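Local atomic coordinates of 1-pyrroline-5-carboxylate dehydrogenase (Thermus thermophilus, PDB entry 1UZB), a protein that probably oxidises the semialdehyde form of 1-pyrroline-5-carboxylate to glutamate, with a nicotinamide dinucleotide taking up the hydride. Residues T67-A71 / L236-G240; T119-V124 / D211-V215; Y144-A149 / T497-L503; E168-L174 / F506-V512; E288-K292 / I413-I418. All blocks are in the same frame, centred on the assembly; numbering follows the deposited sequence.

Contact 1. Residues T67-A71 / L236-G240; sequences TTAKA and LPGVG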
# COMPACT_ATOMS: atom_id res chain seq x y z
N THR A 67 18.86 -39.83 -30.93
CA THR A 67 19.05 -39.10 -32.17
C THR A 67 17.84 -38.19 -32.32
O THR A 67 16.79 -38.44 -31.72
CB THR A 67 19.12 -40.03 -33.39
OG1 THR A 67 17.87 -40.72 -33.54
CG2 THR A 67 20.25 -41.03 -33.24
N THR A 68 17.98 -37.14 -33.10
CA THR A 68 16.87 -36.23 -33.34
C THR A 68 16.84 -35.86 -34.80
O THR A 68 17.80 -36.09 -35.54
CB THR A 68 17.00 -34.92 -32.53
OG1 THR A 68 18.08 -34.14 -33.06
CG2 THR A 68 17.26 -35.21 -31.06
N ALA A 69 15.72 -35.28 -35.23
CA ALA A 69 15.59 -34.83 -36.60
C ALA A 69 16.55 -33.66 -36.73
O ALA A 69 17.04 -33.13 -35.72
CB ALA A 69 14.16 -34.39 -36.88
N LYS A 70 16.84 -33.25 -37.96
CA LYS A 70 17.75 -32.14 -38.20
C LYS A 70 17.04 -31.09 -39.03
O LYS A 70 16.62 -31.35 -40.16
CB LYS A 70 18.99 -32.64 -38.94
CG LYS A 70 20.03 -31.56 -39.22
CD LYS A 70 21.19 -32.12 -40.01
CE LYS A 70 22.19 -31.03 -40.37
NZ LYS A 70 23.31 -31.57 -41.19
N ALA A 71 16.89 -29.89 -38.47
CA ALA A 71 16.21 -28.81 -39.16
C ALA A 71 17.12 -28.06 -40.12
O ALA A 71 18.32 -27.90 -39.87
CB ALA A 71 15.63 -27.83 -38.14
N LEU A 236 13.63 -26.77 -32.88
CA LEU A 236 14.43 -26.96 -34.09
C LEU A 236 15.90 -27.33 -33.89
O LEU A 236 16.79 -26.51 -34.10
CB LEU A 236 14.38 -25.70 -34.97
CG LEU A 236 13.04 -25.29 -35.58
CD1 LEU A 236 13.27 -24.13 -36.55
CD2 LEU A 236 12.42 -26.46 -36.32
N PRO A 237 16.16 -28.58 -33.48
CA PRO A 237 17.56 -28.99 -33.31
C PRO A 237 18.24 -28.94 -34.67
O PRO A 237 17.61 -29.23 -35.70
CB PRO A 237 17.43 -30.42 -32.76
CG PRO A 237 16.10 -30.89 -33.30
CD PRO A 237 15.23 -29.66 -33.12
N GLY A 238 19.51 -28.55 -34.69
CA GLY A 238 20.24 -28.47 -35.95
C GLY A 238 21.74 -28.54 -35.78
O GLY A 238 22.26 -28.39 -34.67
N VAL A 239 22.45 -28.78 -36.88
CA VAL A 239 23.90 -28.88 -36.86
C VAL A 239 24.52 -27.67 -37.54
O VAL A 239 24.11 -27.28 -38.63
CB VAL A 239 24.38 -30.15 -37.58
CG1 VAL A 239 25.90 -30.19 -37.62
CG2 VAL A 239 23.84 -31.38 -36.88
N GLY A 240 25.52 -27.07 -36.90
CA GLY A 240 26.18 -25.92 -37.48
C GLY A 240 25.40 -24.63 -37.33
O GLY A 240 24.43 -24.55 -36.58
O HOH W 1 21.12 -27.87 -39.44
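A71 and P237 supply the direct polar link between segment 67-71, the end of a strand and the residues after it, and loop 236-240: A71 N donates to P237 O at 2.9 Å, and the bond is nearly straight (168°). A water makes a second, indirect link, donating to A71 O at 2.8 Å and taking the amide hydrogen of V239 N. Next to these, the methyl group of A71 rests on L236, with CB 3.9 Å from CD2.

K70 carries the outer edge. From CB its CG lies anti to the backbone N (chi1 -179°), and the rest of the chain is fully extended, which lays it across V239. CD comes first, 4.2 Å from V239 CG2. CE then sits 3.7 Å from V239 CB, and NZ, at the tip, is still close to that same carbon while making a long, weak ion pair with E51.

On the inner side the P237 ring leans on the strand, its CG 3.4 Å from A69 O and its CB and CG also against T68 OG1. That hydroxyl is turned back onto its own strand, donating to A69 O at 3.0 Å. A valine in place of T68 would probably take the hydroxyl donor from A69 O and put a methyl group against the P237 ring. V213 of helix 213-226 packs on both T68 and P237.

One backbone bond and a shared water tie the loop to the strand end, while proline, valine and the lysine methylenes give contacts that depend on shape more than on charge.

Contact 2. Residues T119-V124 / D211-V215; sequences TLVYEV and DAVVV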
# COMPACT_ATOMS: atom_id res chain seq x y z
N THR A 119 18.56 -37.79 -17.58
CA THR A 119 18.88 -37.50 -18.97
C THR A 119 20.07 -36.54 -19.03
O THR A 119 20.92 -36.66 -19.90
CB THR A 119 17.66 -36.91 -19.72
OG1 THR A 119 16.55 -37.80 -19.60
CG2 THR A 119 17.98 -36.72 -21.19
N LEU A 120 20.13 -35.61 -18.09
CA LEU A 120 21.25 -34.66 -18.03
C LEU A 120 22.54 -35.40 -17.67
O LEU A 120 23.61 -35.10 -18.21
CB LEU A 120 20.99 -33.58 -16.98
CG LEU A 120 19.97 -32.50 -17.34
CD1 LEU A 120 19.71 -31.63 -16.13
CD2 LEU A 120 20.49 -31.66 -18.50
N VAL A 121 22.44 -36.35 -16.75
CA VAL A 121 23.60 -37.13 -16.34
C VAL A 121 24.22 -37.81 -17.56
O VAL A 121 25.43 -37.70 -17.79
CB VAL A 121 23.18 -38.22 -15.31
CG1 VAL A 121 24.34 -39.18 -15.07
CG2 VAL A 121 22.77 -37.56 -14.00
N TYR A 122 23.40 -38.49 -18.34
CA TYR A 122 23.88 -39.20 -19.52
C TYR A 122 24.20 -38.36 -20.74
O TYR A 122 25.18 -38.64 -21.43
CB TYR A 122 22.89 -40.30 -19.92
CG TYR A 122 22.87 -41.47 -18.97
CD1 TYR A 122 21.72 -41.82 -18.26
CD2 TYR A 122 24.03 -42.23 -18.76
CE1 TYR A 122 21.72 -42.89 -17.37
CE2 TYR A 122 24.04 -43.30 -17.87
CZ TYR A 122 22.88 -43.62 -17.18
OH TYR A 122 22.89 -44.68 -16.30
N GLU A 123 23.40 -37.33 -21.02
CA GLU A 123 23.65 -36.52 -22.21
C GLU A 123 24.73 -35.45 -22.11
O GLU A 123 25.46 -35.21 -23.08
CB GLU A 123 22.36 -35.87 -22.72
CG GLU A 123 22.53 -35.34 -24.15
CD GLU A 123 21.26 -34.77 -24.76
OE1 GLU A 123 21.18 -34.73 -26.01
OE2 GLU A 123 20.35 -34.36 -24.00
N VAL A 124 24.84 -34.79 -20.96
CA VAL A 124 25.86 -33.76 -20.81
C VAL A 124 26.87 -33.99 -19.68
O VAL A 124 27.68 -33.12 -19.38
CB VAL A 124 25.25 -32.34 -20.67
CG1 VAL A 124 24.46 -31.99 -21.93
CG2 VAL A 124 24.36 -32.25 -19.45
N ASP A 211 24.85 -30.55 -28.38
CA ASP A 211 25.18 -31.57 -27.39
C ASP A 211 24.06 -31.93 -26.43
O ASP A 211 24.18 -32.89 -25.66
CB ASP A 211 26.40 -31.12 -26.57
CG ASP A 211 27.67 -31.08 -27.39
OD1 ASP A 211 28.09 -32.15 -27.89
OD2 ASP A 211 28.25 -29.98 -27.54
N ALA A 212 22.96 -31.18 -26.47
CA ALA A 212 21.85 -31.42 -25.56
C ALA A 212 20.48 -31.44 -26.23
O ALA A 212 19.48 -31.01 -25.65
CB ALA A 212 21.87 -30.36 -24.46
N VAL A 213 20.43 -31.97 -27.45
CA VAL A 213 19.17 -32.03 -28.19
C VAL A 213 18.13 -33.00 -27.60
O VAL A 213 16.93 -32.77 -27.71
CB VAL A 213 19.40 -32.41 -29.67
CG1 VAL A 213 20.20 -31.32 -30.36
CG2 VAL A 213 20.13 -33.75 -29.76
N VAL A 214 18.58 -34.08 -26.96
CA VAL A 214 17.64 -35.03 -26.40
C VAL A 214 16.85 -34.47 -25.22
O VAL A 214 15.63 -34.60 -25.17
CB VAL A 214 18.33 -36.34 -25.95
CG1 VAL A 214 17.33 -37.25 -25.25
CG2 VAL A 214 18.91 -37.05 -27.17
N VAL A 215 17.54 -33.85 -24.27
CA VAL A 215 16.83 -33.30 -23.13
C VAL A 215 15.93 -32.14 -23.56
O VAL A 215 14.89 -31.88 -22.95
CB VAL A 215 17.80 -32.86 -22.01
CG1 VAL A 215 18.50 -31.57 -22.38
CG2 VAL A 215 17.03 -32.73 -20.70
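D211 starts the segment by setting its carbonyl against the neighbouring helix: D211 O is 3.3 Å from E123 CG and also faces V124 CG1. A212, in the N-cap position of helix 213-226, adds its methyl group, CB lying 4.0 Å from V124 CG1. The side chain of V213 packs on M53 and S55 of strand 52-57, and its amide, though near E123, makes no bond with it.

The next two amides do. V214 N donates to E123 OE1 at 2.8 Å and V215 N to E123 OE2 at 2.9 Å, each meeting the syn lone pair, so the carboxylate takes the two N-H groups side by side like a fork. E123 gets there with CG anti to its backbone N (chi1 -165°) and an extended chain, and S55 OG bonds to OE1 as well, which should hold the group's rotation. V215 then packs on T119, its CB 4.0 Å from T119 CG2, and on L120 CD2, while T119 OG1 bonds to K218.

A glutamate from one helix thus meets the first-turn amides of another, where the helix dipole would probably favour a negative charge; that second helix links parallel strands 203-207 and 233-235 in a beta-alpha-beta crossover of the Rossmann-like domain.

Contact 3. Residues Y144-A149 / T497-L503; sequences YYARAA and TGALDYL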
# COMPACT_ATOMS: atom_id res chain seq x y z
N TYR A 144 8.30 -18.78 -11.51
CA TYR A 144 8.58 -17.37 -11.32
C TYR A 144 7.99 -16.51 -12.43
O TYR A 144 7.26 -15.55 -12.15
CB TYR A 144 10.10 -17.14 -11.24
CG TYR A 144 10.46 -15.72 -10.85
CD1 TYR A 144 10.57 -15.34 -9.51
CD2 TYR A 144 10.66 -14.75 -11.83
CE1 TYR A 144 10.86 -14.02 -9.16
CE2 TYR A 144 10.95 -13.43 -11.49
CZ TYR A 144 11.05 -13.08 -10.16
OH TYR A 144 11.34 -11.77 -9.84
N TYR A 145 8.29 -16.84 -13.68
CA TYR A 145 7.78 -16.05 -14.80
C TYR A 145 6.25 -16.09 -14.90
O TYR A 145 5.64 -15.11 -15.33
CB TYR A 145 8.43 -16.51 -16.11
CG TYR A 145 9.92 -16.22 -16.20
CD1 TYR A 145 10.76 -17.04 -16.95
CD2 TYR A 145 10.48 -15.13 -15.53
CE1 TYR A 145 12.13 -16.80 -17.03
CE2 TYR A 145 11.86 -14.87 -15.61
CZ TYR A 145 12.67 -15.71 -16.35
OH TYR A 145 14.03 -15.49 -16.40
N ALA A 146 5.62 -17.19 -14.49
CA ALA A 146 4.16 -17.26 -14.53
C ALA A 146 3.58 -16.17 -13.63
O ALA A 146 2.59 -15.52 -13.98
CB ALA A 146 3.68 -18.62 -14.05
N ARG A 147 4.19 -15.98 -12.47
CA ARG A 147 3.75 -14.97 -11.51
C ARG A 147 4.18 -13.57 -11.92
O ARG A 147 3.39 -12.62 -11.86
CB ARG A 147 4.31 -15.29 -10.12
CG ARG A 147 3.73 -16.56 -9.49
CD ARG A 147 4.51 -16.94 -8.24
NE ARG A 147 3.91 -18.04 -7.48
CZ ARG A 147 3.90 -19.32 -7.85
NH1 ARG A 147 3.32 -20.23 -7.08
NH2 ARG A 147 4.48 -19.69 -8.98
N ALA A 148 5.42 -13.43 -12.35
CA ALA A 148 5.94 -12.13 -12.75
C ALA A 148 5.16 -11.52 -13.91
O ALA A 148 4.96 -10.30 -13.96
CB ALA A 148 7.42 -12.24 -13.10
N ALA A 149 4.72 -12.36 -14.84
CA ALA A 149 3.98 -11.88 -16.00
C ALA A 149 2.70 -11.15 -15.60
O ALA A 149 2.28 -10.21 -16.27
CB ALA A 149 3.65 -13.06 -16.92
N THR A 497 17.96 -12.66 -15.68
CA THR A 497 17.03 -13.78 -15.65
C THR A 497 16.56 -14.01 -14.21
O THR A 497 17.26 -13.67 -13.26
CB THR A 497 17.67 -15.08 -16.18
OG1 THR A 497 18.74 -15.49 -15.32
CG2 THR A 497 18.20 -14.87 -17.60
N GLY A 498 15.38 -14.59 -14.06
CA GLY A 498 14.85 -14.85 -12.73
C GLY A 498 14.54 -13.57 -11.98
O GLY A 498 14.63 -13.53 -10.76
N ALA A 499 14.17 -12.53 -12.72
CA ALA A 499 13.84 -11.24 -12.14
C ALA A 499 12.67 -10.63 -12.89
O ALA A 499 12.46 -10.91 -14.07
CB ALA A 499 15.05 -10.32 -12.21
N LEU A 500 11.91 -9.78 -12.20
CA LEU A 500 10.76 -9.12 -12.80
C LEU A 500 11.14 -8.39 -14.09
O LEU A 500 10.40 -8.43 -15.07
CB LEU A 500 10.15 -8.13 -11.80
CG LEU A 500 9.60 -8.73 -10.50
CD1 LEU A 500 9.24 -7.62 -9.53
CD2 LEU A 500 8.39 -9.60 -10.80
N ASP A 501 12.30 -7.74 -14.07
CA ASP A 501 12.77 -6.97 -15.22
C ASP A 501 12.96 -7.78 -16.50
O ASP A 501 12.91 -7.24 -17.59
CB ASP A 501 14.10 -6.28 -14.90
CG ASP A 501 13.93 -5.05 -14.03
OD1 ASP A 501 12.79 -4.74 -13.63
OD2 ASP A 501 14.96 -4.39 -13.76
N TYR A 502 13.17 -9.09 -16.36
CA TYR A 502 13.40 -9.92 -17.53
C TYR A 502 12.25 -9.86 -18.53
O TYR A 502 12.47 -9.72 -19.73
CB TYR A 502 13.61 -11.38 -17.11
CG TYR A 502 14.15 -12.28 -18.21
CD1 TYR A 502 15.42 -12.08 -18.74
CD2 TYR A 502 13.42 -13.38 -18.65
CE1 TYR A 502 15.96 -12.96 -19.68
CE2 TYR A 502 13.95 -14.27 -19.58
CZ TYR A 502 15.22 -14.05 -20.08
OH TYR A 502 15.77 -14.96 -20.96
N LEU A 503 11.01 -9.94 -18.04
CA LEU A 503 9.86 -9.93 -18.94
C LEU A 503 9.64 -8.62 -19.69
O LEU A 503 9.09 -8.63 -20.79
CB LEU A 503 8.60 -10.34 -18.17
CG LEU A 503 8.70 -11.68 -17.43
CD1 LEU A 503 7.35 -12.02 -16.81
CD2 LEU A 503 9.13 -12.78 -18.39
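Aromatic and aliphatic packing, with a hydrogen bond from G498 N to Y145 OH, joins the last turns of helix 128-149 to the loop and short, weakly bonded helix that lead into the C-terminal strand 507-515. That bond is 2.8 Å long and almost in line (172°). The Y145 ring lies nearly parallel to that of Y502 (planes at 14°) but slid so far along that they barely overlap, with centroids 5.2 Å apart. Y145 OH therefore sits beside Y502 CD2, while the hydroxyl of Y502 goes on to N257.

Y144 lies along the loop. With CG anti to its backbone N (chi1 -172°), the ring reaches across to G498, whose carbonyl oxygen stands over one face, 3.6 Å above the plane toward the rim. Its OH ends against A499 CA at 3.4 Å.

Farther along the helix, A148 and A149 take two leucines against their small side chains. L500 CD2 lies 3.6 Å from A148 CB. L503 CD1 presses between the two alanines, tightly at A149 CA (3.5 Å), and its other methyl, CD2, touches Y145 CD2 at 3.9 Å.

On the far side of the short helix D501 forms a salt bridge with R504 of a second subunit. The arrangement belongs to the aldehyde dehydrogenase fold, where the chain, having left the catalytic domain, packs on the coenzyme domain before entering the oligomerisation strands.

Contact 4. Residues E168-L174 / F506-V512; sequences ESFYVPL and FLEMKAV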
# COMPACT_ATOMS: atom_id res chain seq x y z
N GLU A 168 -4.60 5.72 -21.11
CA GLU A 168 -4.28 4.35 -20.74
C GLU A 168 -3.06 3.81 -21.47
O GLU A 168 -3.05 3.76 -22.69
CB GLU A 168 -5.50 3.48 -21.07
CG GLU A 168 -5.43 2.05 -20.61
CD GLU A 168 -6.66 1.29 -21.05
OE1 GLU A 168 -6.72 0.88 -22.23
OE2 GLU A 168 -7.59 1.13 -20.22
N SER A 169 -2.04 3.44 -20.71
CA SER A 169 -0.83 2.86 -21.28
C SER A 169 -0.75 1.41 -20.84
O SER A 169 -1.05 1.07 -19.68
CB SER A 169 0.41 3.64 -20.84
OG SER A 169 0.51 4.85 -21.58
N PHE A 170 -0.35 0.54 -21.76
CA PHE A 170 -0.27 -0.88 -21.48
C PHE A 170 0.78 -1.57 -22.33
O PHE A 170 1.21 -1.05 -23.36
CB PHE A 170 -1.64 -1.54 -21.68
CG PHE A 170 -2.26 -1.28 -23.03
CD1 PHE A 170 -3.06 -0.15 -23.25
CD2 PHE A 170 -2.05 -2.16 -24.08
CE1 PHE A 170 -3.64 0.07 -24.50
CE2 PHE A 170 -2.63 -1.94 -25.33
CZ PHE A 170 -3.43 -0.82 -25.54
N TYR A 171 1.18 -2.75 -21.89
CA TYR A 171 2.18 -3.53 -22.60
C TYR A 171 1.59 -4.56 -23.53
O TYR A 171 0.50 -5.09 -23.31
CB TYR A 171 3.11 -4.24 -21.61
CG TYR A 171 3.85 -3.31 -20.69
CD1 TYR A 171 3.53 -3.22 -19.34
CD2 TYR A 171 4.86 -2.49 -21.19
CE1 TYR A 171 4.19 -2.33 -18.50
CE2 TYR A 171 5.54 -1.60 -20.36
CZ TYR A 171 5.20 -1.53 -19.02
OH TYR A 171 5.86 -0.66 -18.19
N VAL A 172 2.33 -4.84 -24.60
CA VAL A 172 1.93 -5.84 -25.56
C VAL A 172 3.18 -6.59 -25.99
O VAL A 172 4.28 -6.04 -26.01
CB VAL A 172 1.24 -5.19 -26.77
CG1 VAL A 172 0.02 -4.43 -26.28
CG2 VAL A 172 2.18 -4.25 -27.50
N PRO A 173 3.04 -7.89 -26.29
CA PRO A 173 4.19 -8.70 -26.71
C PRO A 173 4.70 -8.24 -28.07
O PRO A 173 3.99 -7.57 -28.83
CB PRO A 173 3.63 -10.12 -26.72
CG PRO A 173 2.18 -9.91 -27.06
CD PRO A 173 1.81 -8.70 -26.23
N LEU A 174 5.94 -8.61 -28.38
CA LEU A 174 6.60 -8.22 -29.62
C LEU A 174 6.23 -9.03 -30.85
O LEU A 174 5.97 -8.47 -31.91
CB LEU A 174 8.12 -8.27 -29.43
CG LEU A 174 8.69 -7.47 -28.26
CD1 LEU A 174 10.18 -7.76 -28.12
CD2 LEU A 174 8.45 -5.99 -28.50
N PHE A 506 10.66 -8.31 -23.34
CA PHE A 506 9.87 -8.93 -24.40
C PHE A 506 8.52 -8.26 -24.61
O PHE A 506 7.58 -8.87 -25.14
CB PHE A 506 9.71 -10.42 -24.09
CG PHE A 506 11.03 -11.11 -23.86
CD1 PHE A 506 11.56 -11.22 -22.58
CD2 PHE A 506 11.77 -11.57 -24.94
CE1 PHE A 506 12.82 -11.78 -22.38
CE2 PHE A 506 13.03 -12.14 -24.75
CZ PHE A 506 13.55 -12.24 -23.46
N LEU A 507 8.43 -7.00 -24.21
CA LEU A 507 7.21 -6.21 -24.33
C LEU A 507 7.49 -4.82 -24.87
O LEU A 507 8.60 -4.30 -24.73
CB LEU A 507 6.56 -6.04 -22.95
CG LEU A 507 6.07 -7.30 -22.23
CD1 LEU A 507 5.81 -6.97 -20.76
CD2 LEU A 507 4.82 -7.82 -22.91
N GLU A 508 6.48 -4.22 -25.50
CA GLU A 508 6.57 -2.85 -25.97
C GLU A 508 5.34 -2.16 -25.39
O GLU A 508 4.38 -2.84 -24.99
CB GLU A 508 6.66 -2.76 -27.50
CG GLU A 508 5.61 -3.50 -28.33
CD GLU A 508 5.98 -3.52 -29.81
OE1 GLU A 508 6.98 -2.85 -30.18
OE2 GLU A 508 5.29 -4.18 -30.60
N MET A 509 5.36 -0.84 -25.30
CA MET A 509 4.26 -0.10 -24.69
C MET A 509 3.44 0.74 -25.66
O MET A 509 3.98 1.37 -26.57
CB MET A 509 4.80 0.82 -23.59
CG MET A 509 3.72 1.44 -22.71
SD MET A 509 4.26 2.89 -21.77
CE MET A 509 5.56 2.20 -20.76
N LYS A 510 2.13 0.75 -25.44
CA LYS A 510 1.20 1.54 -26.24
C LYS A 510 0.48 2.50 -25.30
O LYS A 510 0.12 2.14 -24.18
CB LYS A 510 0.19 0.63 -26.94
CG LYS A 510 -0.74 1.36 -27.91
CD LYS A 510 -1.61 0.38 -28.68
CE LYS A 510 -2.44 1.09 -29.72
NZ LYS A 510 -3.30 0.15 -30.49
N ALA A 511 0.27 3.74 -25.75
CA ALA A 511 -0.43 4.75 -24.97
C ALA A 511 -1.64 5.20 -25.77
O ALA A 511 -1.50 5.68 -26.90
CB ALA A 511 0.49 5.94 -24.69
N VAL A 512 -2.82 5.04 -25.19
CA VAL A 512 -4.06 5.40 -25.87
C VAL A 512 -4.85 6.43 -25.07
O VAL A 512 -5.16 6.23 -23.90
CB VAL A 512 -4.93 4.16 -26.10
CG1 VAL A 512 -6.17 4.52 -26.90
CG2 VAL A 512 -4.12 3.10 -26.82
O HOH W 2 3.24 -5.76 -30.52
O HOH W 3 6.61 -5.80 -32.28
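V512 and E168 pair through two backbone bonds, V512 N to E168 O at 2.8 Å and E168 N to V512 O, and the same two-bond pattern recurs at F170 with K510 and at V172 with E508. These are the hydrogen-bonded pairs of an antiparallel ladder; S169 with A511 and Y171 with M509 are the non-hydrogen-bonded pairs between them, where alpha carbons draw closer and S169 CA comes 3.1 Å from K510 O in a CA-H...O contact. At the V172-E508 end of the ladder, E508 OE2 accepts from two waters, which also donate to P173 O and L174 O.

This is the oligomerisation element of aldehyde dehydrogenases: A511 and V512 pair in parallel with a strand of a second subunit, so the sheet continues across the interface. E168 OE1 bonds to Y154 OH, and the carboxylate also forms salt bridges with R461 of that subunit and R100 of a third.

On the face with E168 and V172, F170 and K510 lie alongside each other, F170 CZ 3.8 Å from K510 CD. With CG between the backbone N and the carbonyl carbon (chi1 53°), the F170 ring leans over strand 507-512, where K510 O stands above one face and V512 CG2 touches CE1 at 3.8 Å. V172 CG2 packs on E508 CG at 3.6 Å, and past the strand end L174 CD2 lies 3.7 Å from E508 CD.

On the opposite face M509 bends at chi3, bringing CE 3.8 Å from Y171 CE2. S169 OG lies on A511 CB, and Y171 OH bonds to D501 of the second subunit.

Contact 5. Residues E288-K292 / I413-I418; sequences ETGGK and IAQEEI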
# COMPACT_ATOMS: atom_id res chain seq x y z
N GLU A 288 23.75 -13.36 -23.32
CA GLU A 288 24.48 -13.65 -22.08
C GLU A 288 25.68 -14.39 -22.66
O GLU A 288 25.53 -15.49 -23.20
CB GLU A 288 23.65 -14.56 -21.16
CG GLU A 288 24.18 -14.67 -19.73
CD GLU A 288 25.05 -15.90 -19.50
OE1 GLU A 288 26.20 -15.94 -19.98
OE2 GLU A 288 24.56 -16.84 -18.84
N THR A 289 26.86 -13.79 -22.52
CA THR A 289 28.07 -14.32 -23.13
C THR A 289 29.24 -14.82 -22.29
O THR A 289 30.39 -14.73 -22.72
CB THR A 289 28.60 -13.28 -24.12
OG1 THR A 289 28.57 -11.99 -23.50
CG2 THR A 289 27.73 -13.25 -25.37
N GLY A 290 28.95 -15.34 -21.10
CA GLY A 290 30.02 -15.88 -20.26
C GLY A 290 30.82 -14.89 -19.45
O GLY A 290 30.47 -13.72 -19.35
N GLY A 291 31.91 -15.37 -18.87
CA GLY A 291 32.76 -14.51 -18.06
C GLY A 291 34.09 -15.12 -17.68
O GLY A 291 34.41 -16.24 -18.09
N LYS A 292 34.89 -14.37 -16.94
CA LYS A 292 36.18 -14.83 -16.43
C LYS A 292 36.08 -14.42 -14.97
O LYS A 292 36.66 -13.42 -14.53
CB LYS A 292 37.35 -14.11 -17.13
CG LYS A 292 38.71 -14.73 -16.80
CD LYS A 292 38.85 -16.14 -17.37
CE LYS A 292 40.12 -16.81 -16.87
NZ LYS A 292 40.34 -18.14 -17.50
N ILE A 413 45.39 -17.35 -19.95
CA ILE A 413 44.58 -18.17 -19.06
C ILE A 413 43.94 -17.36 -17.93
O ILE A 413 43.12 -17.88 -17.18
CB ILE A 413 45.38 -19.34 -18.44
CG1 ILE A 413 46.58 -18.84 -17.64
CG2 ILE A 413 45.80 -20.31 -19.53
CD1 ILE A 413 47.19 -19.90 -16.74
N ALA A 414 44.30 -16.08 -17.81
CA ALA A 414 43.72 -15.22 -16.79
C ALA A 414 42.75 -14.22 -17.42
O ALA A 414 42.15 -13.39 -16.72
CB ALA A 414 44.82 -14.47 -16.04
N GLN A 415 42.58 -14.30 -18.73
CA GLN A 415 41.70 -13.38 -19.46
C GLN A 415 40.64 -14.06 -20.32
O GLN A 415 39.54 -13.53 -20.49
CB GLN A 415 42.54 -12.49 -20.37
CG GLN A 415 43.45 -11.52 -19.65
CD GLN A 415 42.68 -10.39 -19.00
OE1 GLN A 415 41.79 -9.80 -19.61
NE2 GLN A 415 43.03 -10.07 -17.76
N GLU A 416 40.97 -15.23 -20.86
CA GLU A 416 40.06 -15.94 -21.75
C GLU A 416 39.27 -17.04 -21.07
O GLU A 416 39.80 -17.77 -20.23
CB GLU A 416 40.85 -16.50 -22.94
CG GLU A 416 41.71 -15.43 -23.62
CD GLU A 416 42.54 -15.95 -24.78
OE1 GLU A 416 43.42 -15.20 -25.25
OE2 GLU A 416 42.33 -17.09 -25.23
N GLU A 417 37.99 -17.17 -21.43
CA GLU A 417 37.12 -18.18 -20.85
C GLU A 417 37.45 -19.58 -21.38
O GLU A 417 37.22 -19.88 -22.55
CB GLU A 417 35.66 -17.84 -21.15
CG GLU A 417 34.67 -18.72 -20.40
CD GLU A 417 33.22 -18.35 -20.67
OE1 GLU A 417 32.44 -18.23 -19.70
OE2 GLU A 417 32.86 -18.18 -21.86
N ILE A 418 37.98 -20.42 -20.49
CA ILE A 418 38.37 -21.78 -20.83
C ILE A 418 37.18 -22.73 -20.77
O ILE A 418 37.08 -23.66 -21.56
CB ILE A 418 39.48 -22.26 -19.88
CG1 ILE A 418 40.69 -21.32 -19.98
CG2 ILE A 418 39.88 -23.69 -20.22
CD1 ILE A 418 41.76 -21.58 -18.95
O HOH W 4 32.63 -16.06 -23.47
O HOH W 5 38.23 -20.00 -17.68
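K292 threads its side chain along the backbone carbonyls of 413-418, CG near A414 O and CD 3.4 Å from E416 O. A bend at chi2 (67°) turns the otherwise extended chain so that NZ comes between two carbonyls, donating to I413 O at 2.8 Å and to E416 O at 2.8 Å. It reaches I413 O from above the carbonyl plane. A water takes the third position, accepting from NZ and from I418 N, so three oxygens surround the ammonium group. A methionine in place of K292 would probably leave E416 O without this donor and I413 O with one partner fewer, S424 OG remaining, and so loosen segment 413-418.

E417 works in the other direction. Its extended chain brings OE1 to G291 N at 3.0 Å, met from above the carboxylate plane, while OE2 takes a water that also bonds to T289 O. G290 CA lies close to E417 OE1, and a side chain there would run into OE2.

Segment 288-292 joins strand 284-288 to strand 293-297. The loop holding residues 413-418 leads into strand 422-428. Strands 293-297 and 422-428 belong to one sheet with 325-331 between them, so the two loops meet at the N-terminal ends of these strands, at the crossing from the coenzyme domain to the catalytic domain.

How the contacts relate
Contacts 1 and 2 touch through V213 of helix 213-226: its CG2 is 3.5 Å from T68 CG2 and its CG1 3.8 Å from P237 CB, so V213 packs against both segments of contact 1. Contacts 3 and 4 adjoin in sequence and both touch the second subunit, with centres about 17 Å apart. Contact 5 joins the coenzyme and catalytic domains, in the region where aldehyde dehydrogenases keep their catalytic residues and bind the nicotinamide; its nearest atoms are about 6 Å from contact 3 and about 12 Å from contact 2. Contact 4 lies far from contacts 1 and 2, about 35 and 38 Å between centres, out on the oligomerisation arm.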